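Local coordinates for 3-dehydroquinate dehydratase (PDB 4H3D), which catalyses the cis-dehydration of 3-dehydroquinate to 3-dehydroshikimate, the third step of the chorismate pathway, through an imine formed with an active-site lysine, at residues K11-T14 / P20-C23; K5-V8 / I13-G16; K63-V68 / T102-E107. All coordinates share one frame; numbering follows the deposited sequence. Where two conformers were deposited one is given.

Contact 1: residues K11-T14 / P20-C23; sequences KNIT and PKIC
Lys21 is bent at two places along its chain, at chi2 (-57°) and again at chi4 (-70°). Its first torsion sets CG beside Ile13, and the bend at chi2 keeps CD there too. The bend at chi4 turns the ammonium end toward the carbonyl of Thr14. Ile13 meets the lysine with CG2: a chi1 of -71° sets CG1 beside the backbone N and leaves CG2 anti to it. Ile13 CG2 lies 4.0 Å from Lys21 CG and just as far from Lys21 CD. The two side chains run past each other in opposite directions, so the touch is a lateral one between a methyl and the apolar half of the lysine.

Beyond that methyl, the lysine becomes polar. Lys21 NZ gives a weak hydrogen bond to Thr14 O at 3.1 Å. Lys21 CE is almost as near to the same oxygen, at 3.2 Å from Thr14 O. The ammonium group also bonds to Glu17 O, its stronger partner, and to Arg19 O. Three backbone carbonyls, one of them weakly bound, thus gather round the ammonium and probably spread its charge. Thr14 OG1 is turned to another partner, Gln9 NE2.

This is not strand pairing. The nearest CA atoms, Ile13 CA and Lys21 CA, are 8.4 Å apart, and one long side chain spans the gap. The contact joins the N-terminal hairpin to the first strand of the TIM barrel. On its hairpin side, Ile13 also rests on Pro80. On its barrel side, Lys21 bonds through its backbone to Ala226 and Thr228, Ile22 bonds to Asp47 and Ile48, and the Ile22 side chain packs on helix 243-256.

Contact 2: residues K5-V8 / I13-G16; sequences KRKV and ITIG
Val8 and Ile15 form the antiparallel, hydrogen-bonded pair of the N-terminal beta hairpin, made by strands 8-10 and 13-15. This hairpin lies across the N-terminal end of the TIM barrel, as in other type I dehydroquinases. The tight part of the contact is here. Val8 N donates to Ile15 O at 3.0 Å. The return bond, from Ile15 N to Val8 O, is shorter, 2.8 Å. Val8 CB and Ile15 CB are 4.2 Å apart on one face of the hairpin. Both side chains are buried, and both pack on Leu172, the first residue of strand 172-177. The Ile15 side chain is about 10 Å from that of Lys174, the Schiff-base lysine. It lies near the active site but does not touch the bound ligand, which is about 12 Å away.

The other face is looser and more open to solvent. Lys7 lays its first methylenes over the methyl of Thr14, with Lys7 CG 3.8 Å from Thr14 CG2. Thr14 offers this methyl because its chi1 of -56° sets OG1 beside the backbone N and leaves CG2 anti to it. Lys7 CB takes part too, and the two side chains meet at a slant. The chain of Lys7 then bends at chi2 (69°) and passes along Gly16. Lys7 CE comes only within 4.0 Å of Gly16 O, and no hydrogen bond is made there. Gly16 has a positive phi and leads the chain out of the strand.

Back on the buried side, Val8 O also touches the side chain of its bonding partner: Ile15 CB lies 3.4 Å from Val8 O.

Contact 3: residues K63-V68 / T102-E107; sequences KEVKEV and TTLNKE
Leu104 is the first residue of 102-107 to meet the other helix. Its chi1 of 178° sets CG anti to the backbone N, and a chi2 of 61° then swings the CD1 methyl to 63-68. There Leu104 CD1 meets Val65 CG1 at 4.2 Å, methyl against methyl. Both residues are buried. Val65 lies against Trp51, which places the apolar touch close behind the strand that carries Glu50, Trp51 and Arg52, all binders of 3-dehydroquinate.

Asn105 and Lys106 do not touch 63-68. Lys106 makes a salt bridge with Glu130 and a cation-pi contact with Phe134, both on helix 125-137. These partners show the pattern of the TIM barrel. Helices 62-76 and 98-110 are neighbours in its outer layer, following strands 48-52 and 81-84, and helix 125-137 is next in line. Helix 98-110 thus has a neighbour at each flank: Leu104 and Glu107 serve the one, Lys106 the other.

Glu107 comes one turn after Leu104 and closes the contact nearer the surface. Its chain is bent at chi2 (-72°), while Lys66 is extended beyond CG and reaches over from its own helix. Lys66 NZ donates to Glu107 OE1 at 3.1 Å in a salt bridge, meeting the oxygen nearly in line with its C–O bond. A water joins the pair. It accepts from Lys66 NZ at 3.1 Å and donates to Glu107 OE1 at 2.7 Å. Its second donated bond goes to the backbone, to Glu107 O at 2.8 Å. Ammonium, carboxylate oxygen and water therefore form a closed triangle, and the water ties it to the main chain of helix 98-110. Glu107 N keeps its own helical bond to Thr103 O.

In the fold
Contact 2 opens first along the chain, and contact 1 takes over from it on strand 13-15, sharing Ile13 and Thr14. Their centres are 9 Å apart. Together they run from the N-terminal hairpin into strand 21-26, the first of the barrel, and cover the barrel end away from the bound ligand. Contact 3 comes later in sequence and shares no strand or helix with them. Its centre is 24 Å from that of contact 1 and 27 Å from that of contact 2, with no touch to either. It joins two neighbouring helices of the outer layer. The contacts thus belong to two separate parts of one TIM barrel, its hairpin end and its outer helices.

Contact 1: residues K11-T14 / P20-C23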
loop_
_atom_site.group_PDB
_atom_site.type_symbol
_atom_site.label_atom_id
_atom_site.label_comp_id
_atom_site.label_asym_id
_atom_site.label_seq_id
_atom_site.Cartn_x
_atom_site.Cartn_y
_atom_site.Cartn_z
ATOM N N LYS B 11 12.382 -21.821 -13.162
ATOM C CA LYS B 11 13.396 -21.280 -14.068
ATOM C C LYS B 11 14.460 -20.658 -13.151
ATOM O O LYS B 11 14.856 -21.303 -12.173
ATOM C CB LYS B 11 12.788 -20.330 -15.119
ATOM C CG LYS B 11 12.737 -20.884 -16.527
ATOM C CD LYS B 11 11.996 -22.158 -16.658
ATOM C CE LYS B 11 12.081 -22.678 -18.084
ATOM N NZ LYS B 11 11.457 -24.024 -18.226
ATOM N N ASN B 12 14.865 -19.425 -13.429
ATOM C CA ASN B 12 15.887 -18.753 -12.660
ATOM C C ASN B 12 15.303 -17.709 -11.684
ATOM O O ASN B 12 15.979 -16.752 -11.320
ATOM C CB ASN B 12 16.859 -18.090 -13.640
ATOM C CG ASN B 12 17.289 -19.040 -14.766
ATOM O OD1 ASN B 12 17.763 -20.154 -14.518
ATOM N ND2 ASN B 12 17.117 -18.596 -16.010
ATOM N N ILE B 13 14.049 -17.915 -11.263
ATOM C CA ILE B 13 13.346 -16.997 -10.334
ATOM C C ILE B 13 13.145 -17.751 -9.002
ATOM O O ILE B 13 12.742 -18.908 -9.010
ATOM C CB ILE B 13 11.947 -16.566 -10.889
ATOM C CG1 ILE B 13 12.098 -15.608 -12.075
ATOM C CG2 ILE B 13 11.125 -15.885 -9.830
ATOM C CD1 ILE B 13 12.868 -14.303 -11.756
ATOM N N THR B 14 13.445 -17.102 -7.875
ATOM C CA THR B 14 13.304 -17.721 -6.540
ATOM C C THR B 14 12.122 -17.102 -5.805
ATOM O O THR B 14 12.239 -16.019 -5.250
ATOM C CB THR B 14 14.573 -17.510 -5.671
ATOM O OG1 THR B 14 15.723 -18.006 -6.361
ATOM C CG2 THR B 14 14.439 -18.223 -4.340
ATOM N N PRO B 20 8.508 -9.334 -3.654
ATOM C CA PRO B 20 7.530 -10.223 -4.257
ATOM C C PRO B 20 7.690 -10.257 -5.759
ATOM O O PRO B 20 8.081 -9.254 -6.360
ATOM C CB PRO B 20 6.197 -9.564 -3.912
ATOM C CG PRO B 20 6.470 -8.821 -2.662
ATOM C CD PRO B 20 7.886 -8.397 -2.710
ATOM N N LYS B 21 7.364 -11.389 -6.360
ATOM C CA LYS B 21 7.471 -11.541 -7.800
ATOM C C LYS B 21 6.167 -11.114 -8.449
ATOM O O LYS B 21 5.083 -11.316 -7.886
ATOM C CB LYS B 21 7.818 -12.988 -8.157
ATOM C CG LYS B 21 9.034 -13.547 -7.366
ATOM C CD LYS B 21 10.288 -12.710 -7.553
ATOM C CE LYS B 21 11.463 -13.274 -6.747
ATOM N NZ LYS B 21 11.257 -13.091 -5.263
ATOM N N ILE B 22 6.271 -10.516 -9.624
ATOM C CA ILE B 22 5.100 -10.048 -10.350
ATOM C C ILE B 22 4.734 -11.008 -11.458
ATOM O O ILE B 22 5.589 -11.367 -12.306
ATOM C CB ILE B 22 5.346 -8.672 -11.000
ATOM C CG1 ILE B 22 5.650 -7.630 -9.936
ATOM C CG2 ILE B 22 4.108 -8.238 -11.813
ATOM C CD1 ILE B 22 5.989 -6.258 -10.502
ATOM N N CYS B 23 3.464 -11.399 -11.468
ATOM C CA CYS B 23 2.907 -12.293 -12.471
ATOM C C CYS B 23 1.874 -11.535 -13.288
ATOM O O CYS B 23 1.041 -10.800 -12.728
ATOM C CB CYS B 23 2.225 -13.484 -11.795
ATOM S SG CYS B 23 1.581 -14.702 -12.906
#

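Contact 2: residues K5-V8 / I13-G16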
loop_
_atom_site.group_PDB
_atom_site.type_symbol
_atom_site.label_atom_id
_atom_site.label_comp_id
_atom_site.label_asym_id
_atom_site.label_seq_id
_atom_site.Cartn_x
_atom_site.Cartn_y
_atom_site.Cartn_z
ATOM N N LYS B 5 11.756 -22.142 6.089
ATOM C CA LYS B 5 10.841 -22.372 4.980
ATOM C C LYS B 5 11.550 -22.723 3.702
ATOM O O LYS B 5 12.678 -22.303 3.474
ATOM C CB LYS B 5 10.055 -21.105 4.681
ATOM C CG LYS B 5 9.296 -20.522 5.825
ATOM C CD LYS B 5 8.477 -19.331 5.328
ATOM C CE LYS B 5 7.710 -18.672 6.434
ATOM N NZ LYS B 5 6.922 -17.563 5.878
ATOM N N ARG B 6 10.872 -23.489 2.853
ATOM C CA ARG B 6 11.393 -23.830 1.546
ATOM C C ARG B 6 11.172 -22.640 0.621
ATOM O O ARG B 6 10.254 -21.838 0.831
ATOM C CB ARG B 6 10.670 -25.067 0.997
ATOM C CG ARG B 6 9.170 -24.976 1.138
ATOM C CD ARG B 6 8.456 -26.332 1.071
ATOM N NE ARG B 6 7.969 -26.682 -0.262
ATOM C CZ ARG B 6 7.100 -27.662 -0.488
ATOM N NH1 ARG B 6 6.643 -28.381 0.525
ATOM N NH2 ARG B 6 6.689 -27.924 -1.718
ATOM N N LYS B 7 12.039 -22.500 -0.373
ATOM C CA LYS B 7 11.867 -21.473 -1.396
ATOM C C LYS B 7 11.356 -22.255 -2.585
ATOM O O LYS B 7 11.537 -23.479 -2.651
ATOM C CB LYS B 7 13.181 -20.746 -1.733
ATOM C CG LYS B 7 13.484 -19.500 -0.863
ATOM C CD LYS B 7 13.813 -19.830 0.588
ATOM C CE LYS B 7 13.912 -18.551 1.466
ATOM N NZ LYS B 7 14.928 -17.561 0.980
ATOM N N VAL B 8 10.691 -21.590 -3.510
ATOM C CA VAL B 8 10.203 -22.274 -4.693
ATOM C C VAL B 8 10.919 -21.696 -5.906
ATOM O O VAL B 8 10.698 -20.550 -6.258
ATOM C CB VAL B 8 8.698 -22.138 -4.838
ATOM C CG1 VAL B 8 8.237 -22.770 -6.131
ATOM C CG2 VAL B 8 8.002 -22.772 -3.658
ATOM N N ILE B 13 14.049 -17.915 -11.263
ATOM C CA ILE B 13 13.346 -16.997 -10.334
ATOM C C ILE B 13 13.145 -17.751 -9.002
ATOM O O ILE B 13 12.742 -18.908 -9.010
ATOM C CB ILE B 13 11.947 -16.566 -10.889
ATOM C CG1 ILE B 13 12.098 -15.608 -12.075
ATOM C CG2 ILE B 13 11.125 -15.885 -9.830
ATOM C CD1 ILE B 13 12.868 -14.303 -11.756
ATOM N N THR B 14 13.445 -17.102 -7.875
ATOM C CA THR B 14 13.304 -17.721 -6.540
ATOM C C THR B 14 12.122 -17.102 -5.805
ATOM O O THR B 14 12.239 -16.019 -5.250
ATOM C CB THR B 14 14.573 -17.510 -5.671
ATOM O OG1 THR B 14 15.723 -18.006 -6.361
ATOM C CG2 THR B 14 14.439 -18.223 -4.340
ATOM N N ILE B 15 10.980 -17.795 -5.812
ATOM C CA ILE B 15 9.771 -17.304 -5.141
ATOM C C ILE B 15 9.940 -17.540 -3.661
ATOM O O ILE B 15 10.354 -18.627 -3.242
ATOM C CB ILE B 15 8.497 -18.031 -5.644
ATOM C CG1 ILE B 15 8.384 -17.909 -7.168
ATOM C CG2 ILE B 15 7.208 -17.462 -4.964
ATOM C CD1 ILE B 15 7.163 -18.595 -7.742
ATOM N N GLY B 16 9.629 -16.523 -2.865
ATOM C CA GLY B 16 9.769 -16.610 -1.414
ATOM C C GLY B 16 10.975 -15.863 -0.891
ATOM O O GLY B 16 11.209 -15.823 0.307
#

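Contact 3: residues K63-V68 / T102-E107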
loop_
_atom_site.group_PDB
_atom_site.type_symbol
_atom_site.label_atom_id
_atom_site.label_comp_id
_atom_site.label_asym_id
_atom_site.label_seq_id
_atom_site.Cartn_x
_atom_site.Cartn_y
_atom_site.Cartn_z
ATOM N N LYS B 63 -4.680 -30.913 -28.471
ATOM C CA LYS B 63 -3.697 -30.689 -29.511
ATOM C C LYS B 63 -3.521 -29.191 -29.825
ATOM O O LYS B 63 -2.393 -28.725 -30.022
ATOM C CB LYS B 63 -4.077 -31.475 -30.774
ATOM C CG LYS B 63 -3.086 -31.348 -31.901
ATOM C CD LYS B 63 -3.448 -32.286 -33.058
ATOM C CE LYS B 63 -2.441 -32.182 -34.159
ATOM N NZ LYS B 63 -2.790 -33.022 -35.330
ATOM N N GLU B 64 -4.629 -28.454 -29.892
ATOM C CA GLU B 64 -4.569 -27.005 -30.182
ATOM C C GLU B 64 -4.004 -26.237 -28.987
ATOM O O GLU B 64 -3.266 -25.251 -29.156
ATOM C CB GLU B 64 -5.946 -26.477 -30.636
ATOM C CG GLU B 64 -6.332 -27.012 -32.050
ATOM C CD GLU B 64 -7.797 -26.773 -32.460
ATOM O OE1 GLU B 64 -8.056 -26.630 -33.669
ATOM O OE2 GLU B 64 -8.687 -26.762 -31.597
ATOM N N VAL B 65 -4.301 -26.709 -27.779
ATOM C CA VAL B 65 -3.735 -26.106 -26.576
ATOM C C VAL B 65 -2.205 -26.279 -26.605
ATOM O O VAL B 65 -1.457 -25.338 -26.301
ATOM C CB VAL B 65 -4.262 -26.750 -25.277
ATOM C CG1 VAL B 65 -3.454 -26.225 -24.050
ATOM C CG2 VAL B 65 -5.783 -26.504 -25.103
ATOM N N LYS B 66 -1.750 -27.480 -26.947
ATOM C CA LYS B 66 -0.300 -27.743 -27.037
ATOM C C LYS B 66 0.381 -26.884 -28.109
ATOM O O LYS B 66 1.483 -26.386 -27.889
ATOM C CB LYS B 66 -0.010 -29.221 -27.281
ATOM C CG LYS B 66 -0.246 -30.125 -26.046
ATOM C CD LYS B 66 0.147 -31.573 -26.368
ATOM C CE LYS B 66 -0.170 -32.509 -25.231
ATOM N NZ LYS B 66 0.139 -33.920 -25.577
ATOM N N GLU B 67 -0.283 -26.719 -29.252
ATOM C CA GLU B 67 0.246 -25.905 -30.351
ATOM C C GLU B 67 0.558 -24.483 -29.882
ATOM O O GLU B 67 1.629 -23.945 -30.177
ATOM C CB GLU B 67 -0.750 -25.858 -31.528
ATOM C CG GLU B 67 -0.961 -27.179 -32.248
ATOM C CD GLU B 67 -1.957 -27.071 -33.408
ATOM O OE1 GLU B 67 -2.162 -25.952 -33.923
ATOM O OE2 GLU B 67 -2.509 -28.103 -33.817
ATOM N N VAL B 68 -0.375 -23.880 -29.148
ATOM C CA VAL B 68 -0.183 -22.523 -28.625
ATOM C C VAL B 68 0.965 -22.515 -27.620
ATOM O O VAL B 68 1.847 -21.653 -27.662
ATOM C CB VAL B 68 -1.463 -21.971 -27.967
ATOM C CG1 VAL B 68 -1.190 -20.618 -27.320
ATOM C CG2 VAL B 68 -2.566 -21.862 -28.990
ATOM N N THR B 102 -8.712 -32.578 -15.201
ATOM C CA THR B 102 -7.612 -33.427 -14.761
ATOM C C THR B 102 -6.683 -33.764 -15.930
ATOM O O THR B 102 -5.475 -33.573 -15.834
ATOM C CB THR B 102 -8.155 -34.717 -14.124
ATOM O OG1 THR B 102 -9.013 -34.365 -13.025
ATOM C CG2 THR B 102 -7.022 -35.615 -13.628
ATOM N N THR B 103 -7.260 -34.223 -17.029
ATOM C CA THR B 103 -6.496 -34.576 -18.234
ATOM C C THR B 103 -5.718 -33.388 -18.782
ATOM O O THR B 103 -4.534 -33.511 -19.102
ATOM C CB THR B 103 -7.426 -35.118 -19.350
ATOM O OG1 THR B 103 -8.106 -36.277 -18.874
ATOM C CG2 THR B 103 -6.619 -35.488 -20.604
ATOM N N LEU B 104 -6.379 -32.243 -18.910
ATOM C CA LEU B 104 -5.711 -31.038 -19.414
ATOM C C LEU B 104 -4.464 -30.707 -18.585
ATOM O O LEU B 104 -3.364 -30.547 -19.122
ATOM C CB LEU B 104 -6.671 -29.858 -19.393
ATOM C CG LEU B 104 -6.155 -28.491 -19.843
ATOM C CD1 LEU B 104 -5.687 -28.510 -21.307
ATOM C CD2 LEU B 104 -7.238 -27.460 -19.643
ATOM N N ASN B 105 -4.630 -30.595 -17.271
ATOM C CA ASN B 105 -3.495 -30.266 -16.424
ATOM C C ASN B 105 -2.374 -31.307 -16.441
ATOM O O ASN B 105 -1.197 -30.957 -16.394
ATOM C CB ASN B 105 -3.959 -30.001 -15.011
ATOM C CG ASN B 105 -4.540 -28.625 -14.855
ATOM O OD1 ASN B 105 -3.849 -27.630 -15.062
ATOM N ND2 ASN B 105 -5.815 -28.554 -14.480
ATOM N N LYS B 106 -2.739 -32.578 -16.487
ATOM C CA LYS B 106 -1.741 -33.634 -16.527
ATOM C C LYS B 106 -0.992 -33.617 -17.848
ATOM O O LYS B 106 0.223 -33.668 -17.875
ATOM C CB LYS B 106 -2.398 -34.991 -16.289
ATOM C CG LYS B 106 -2.884 -35.168 -14.853
ATOM C CD LYS B 106 -3.462 -36.560 -14.608
ATOM C CE LYS B 106 -2.410 -37.647 -14.604
ATOM N NZ LYS B 106 -3.046 -39.013 -14.619
ATOM N N GLU B 107 -1.726 -33.522 -18.947
ATOM C CA GLU B 107 -1.107 -33.526 -20.259
ATOM C C GLU B 107 -0.194 -32.342 -20.458
ATOM O O GLU B 107 0.880 -32.476 -21.056
ATOM C CB GLU B 107 -2.174 -33.539 -21.361
ATOM C CG GLU B 107 -2.810 -34.880 -21.559
ATOM C CD GLU B 107 -1.872 -35.861 -22.231
ATOM O OE1 GLU B 107 -1.113 -35.447 -23.147
ATOM O OE2 GLU B 107 -1.898 -37.048 -21.850
HETATM O O HOH W 1 1.382 -34.534 -22.839
#